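Local structure of frutapin (Artocarpus altilis, 5KRP) at residues T94-S99 and L140-G145. The protein is a jacalin-related breadfruit lectin that probably binds carbohydrates. Numbering follows the deposited sequence.
Sequences TPVVRS and LLDAIG
A single backbone hydrogen bond joins Val97 to Leu141 between strands of two different sheets; the axes of 95-99 and 141-145 cross at 77° and come within 4.5 Å, so no regular strand pairing can follow. Val97 N donates to Leu141 O over 2.9 Å, with 168° at the hydrogen. Just beside it, Val96 CA lies 3.5 Å from Asp142 O, a CA-H...O contact that brings a second carbonyl of 140-145 against 94-99. In Val97 a chi1 of 179° sends CG1 anti to the backbone N and leaves CG2 beside that N, next to the hydrogen bond, where it meets Leu141 CG at 4.0 Å and Ala143 CA at 3.8 Å, within a buried cluster that Ile38 of strand 38-47 joins. Val96 CG2 meets Leu140 CD1 at 4.1 Å, while its CG1 approaches Asp142 OD2 obliquely. Toward the start of 94-99 the link becomes polar. One water accepts from Thr94 OG1 and donates both to Pro95 O and, at 2.6 Å, to Asp142 OD2, tying the carboxylate to the neighbouring strand. Asp142 and Ala143 form a classic beta bulge opposite Arg136. The buried crossing is consistent with the three-sheet beta-prism fold of jacalin-related lectins; a glycerol, probably from the crystallisation liquor, bonds Asp142 OD2 and Leu140 N where this family carries its Gly-X-X-X-Asp sugar-binding motif, and so probably marks the sugar pocket.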
ATOM      1  N   THR A  94      24.526  18.005  20.511  1.00 29.16           N
ATOM      2  CA  THR A  94      23.757  16.957  19.807  1.00 24.95           C
ATOM      3  C   THR A  94      23.466  17.442  18.312  1.00 24.16           C
ATOM      4  O   THR A  94      23.222  18.634  18.125  1.00 23.97           O
ATOM      5  CB  THR A  94      22.530  16.659  20.589  1.00 24.74           C
ATOM      6  OG1 THR A  94      22.011  15.431  20.115  1.00 22.02           O
ATOM      7  CG2 THR A  94      21.502  17.789  20.543  1.00 24.29           C
ATOM      8  N   PRO A  95      23.522  16.556  17.324  1.00 21.46           N
ATOM      9  CA  PRO A  95      23.093  16.951  15.963  1.00 20.08           C
ATOM     10  C   PRO A  95      21.612  17.352  15.920  1.00 18.76           C
ATOM     11  O   PRO A  95      20.765  16.725  16.527  1.00 18.87           O
ATOM     12  CB  PRO A  95      23.341  15.695  15.134  1.00 21.57           C
ATOM     13  CG  PRO A  95      24.331  14.871  15.959  1.00 21.91           C
ATOM     14  CD  PRO A  95      23.907  15.109  17.325  1.00 22.11           C
ATOM     15  N   VAL A  96      21.350  18.414  15.183  1.00 18.22           N
ATOM     16  CA  VAL A  96      20.027  18.899  14.875  1.00 17.72           C
ATOM     17  C   VAL A  96      19.863  19.184  13.388  1.00 17.41           C
ATOM     18  O   VAL A  96      20.812  19.135  12.590  1.00 17.25           O
ATOM     19  CB  VAL A  96      19.678  20.199  15.699  1.00 17.50           C
ATOM     20  CG1 VAL A  96      19.861  19.985  17.161  1.00 18.93           C
ATOM     21  CG2 VAL A  96      20.490  21.392  15.240  1.00 17.41           C
ATOM     22  N   VAL A  97      18.629  19.506  12.993  1.00 16.19           N
ATOM     23  CA  VAL A  97      18.360  19.871  11.608  1.00 16.46           C
ATOM     24  C   VAL A  97      18.681  21.341  11.418  1.00 16.92           C
ATOM     25  O   VAL A  97      18.003  22.186  11.985  1.00 19.14           O
ATOM     26  CB  VAL A  97      16.866  19.638  11.225  1.00 16.43           C
ATOM     27  CG1 VAL A  97      16.610  20.051   9.788  1.00 15.13           C
ATOM     28  CG2 VAL A  97      16.474  18.170  11.507  1.00 16.30           C
ATOM     29  N   ARG A  98      19.733  21.588  10.658  1.00 16.98           N
ATOM     30  CA  ARG A  98      20.322  22.917  10.468  1.00 17.93           C
ATOM     31  C   ARG A  98      19.644  23.622   9.323  1.00 18.44           C
ATOM     32  O   ARG A  98      19.458  24.848   9.349  1.00 18.74           O
ATOM     33  CB  ARG A  98      21.848  22.858  10.253  1.00 18.88           C
ATOM     34  CG  ARG A  98      22.665  22.310  11.421  1.00 21.90           C
ATOM     35  CD  ARG A  98      22.577  23.129  12.697  1.00 25.54           C
ATOM     36  NE  ARG A  98      23.003  24.465  12.355  1.00 26.46           N
ATOM     37  CZ  ARG A  98      24.266  24.873  12.341  1.00 30.45           C
ATOM     38  NH1 ARG A  98      25.260  24.094  12.771  1.00 30.12           N
ATOM     39  NH2 ARG A  98      24.512  26.069  11.881  1.00 30.32           N
ATOM     40  N   SER A  99      19.178  22.858   8.339  1.00 17.47           N
ATOM     41  CA  SER A  99      18.528  23.453   7.158  1.00 16.66           C
ATOM     42  C   SER A  99      17.466  22.461   6.592  1.00 18.64           C
ATOM     43  O   SER A  99      17.681  21.232   6.666  1.00 17.57           O
ATOM     44  CB  SER A  99      19.538  23.668   6.054  1.00 18.51           C
ATOM     45  OG  SER A  99      19.028  24.485   5.047  1.00 24.10           O
ATOM     46  N   LEU A 140      15.147  23.106  19.445  1.00 21.29           N
ATOM     47  CA  LEU A 140      15.296  23.127  18.027  1.00 21.20           C
ATOM     48  C   LEU A 140      14.649  21.798  17.493  1.00 19.71           C
ATOM     49  O   LEU A 140      14.262  20.909  18.263  1.00 18.13           O
ATOM     50  CB  LEU A 140      16.775  23.125  17.628  1.00 23.02           C
ATOM     51  CG  LEU A 140      17.527  24.418  18.031  1.00 26.37           C
ATOM     52  CD1 LEU A 140      18.983  24.235  17.763  1.00 28.87           C
ATOM     53  CD2 LEU A 140      17.052  25.617  17.280  1.00 24.45           C
ATOM     54  N   LEU A 141      14.563  21.711  16.184  1.00 18.83           N
ATOM     55  CA  LEU A 141      14.150  20.479  15.519  1.00 16.76           C
ATOM     56  C   LEU A 141      15.370  19.578  15.503  1.00 15.76           C
ATOM     57  O   LEU A 141      16.203  19.673  14.654  1.00 16.56           O
ATOM     58  CB  LEU A 141      13.687  20.842  14.077  1.00 17.82           C
ATOM     59  CG  LEU A 141      13.157  19.625  13.291  1.00 18.24           C
ATOM     60  CD1 LEU A 141      11.969  19.066  13.987  1.00 18.30           C
ATOM     61  CD2 LEU A 141      12.869  19.975  11.852  1.00 16.31           C
ATOM     62  N   ASP A 142      15.443  18.666  16.459  1.00 16.88           N
ATOM     63  CA  ASP A 142      16.524  17.680  16.457  1.00 18.12           C
ATOM     64  C   ASP A 142      16.538  16.718  15.254  1.00 15.76           C
ATOM     65  O   ASP A 142      17.602  16.381  14.732  1.00 15.90           O
ATOM     66  CB  ASP A 142      16.417  16.844  17.726  1.00 16.65           C
ATOM     67  CG  ASP A 142      16.674  17.648  19.003  1.00 21.72           C
ATOM     68  OD1 ASP A 142      15.791  18.421  19.448  1.00 20.38           O
ATOM     69  OD2 ASP A 142      17.772  17.491  19.603  1.00 17.54           O
ATOM     70  N   ALA A 143      15.365  16.306  14.782  1.00 15.03           N
ATOM     71  CA  ALA A 143      15.335  15.294  13.698  1.00 14.61           C
ATOM     72  C   ALA A 143      13.956  15.339  13.042  1.00 14.20           C
ATOM     73  O   ALA A 143      12.979  15.763  13.662  1.00 15.15           O
ATOM     74  CB  ALA A 143      15.609  13.889  14.243  1.00 16.49           C
ATOM     75  N   ILE A 144      13.937  14.952  11.781  1.00 15.37           N
ATOM     76  CA  ILE A 144      12.679  14.868  11.041  0.50 15.13           C
ATOM     77  C   ILE A 144      12.650  13.655  10.131  1.00 14.67           C
ATOM     78  O   ILE A 144      13.653  13.283   9.474  1.00 14.89           O
ATOM     79  CB  ILE A 144      12.399  16.181  10.311  0.50 14.94           C
ATOM     80  CG1 ILE A 144      11.003  16.227   9.686  0.50 16.50           C
ATOM     81  CG2 ILE A 144      13.341  16.416   9.175  0.50 14.99           C
ATOM     82  CD1 ILE A 144      10.978  17.372   8.676  0.50 16.77           C
ATOM     83  N   GLY A 145      11.444  13.043  10.099  1.00 16.75           N
ATOM     84  CA  GLY A 145      11.201  11.851   9.282  1.00 17.27           C
ATOM     85  C   GLY A 145       9.876  11.982   8.526  1.00 15.91           C
ATOM     86  O   GLY A 145       9.114  12.870   8.810  1.00 14.01           O
TER
HETATM   87  O   HOH W   1      19.624  15.760  18.852  1.00 19.36           O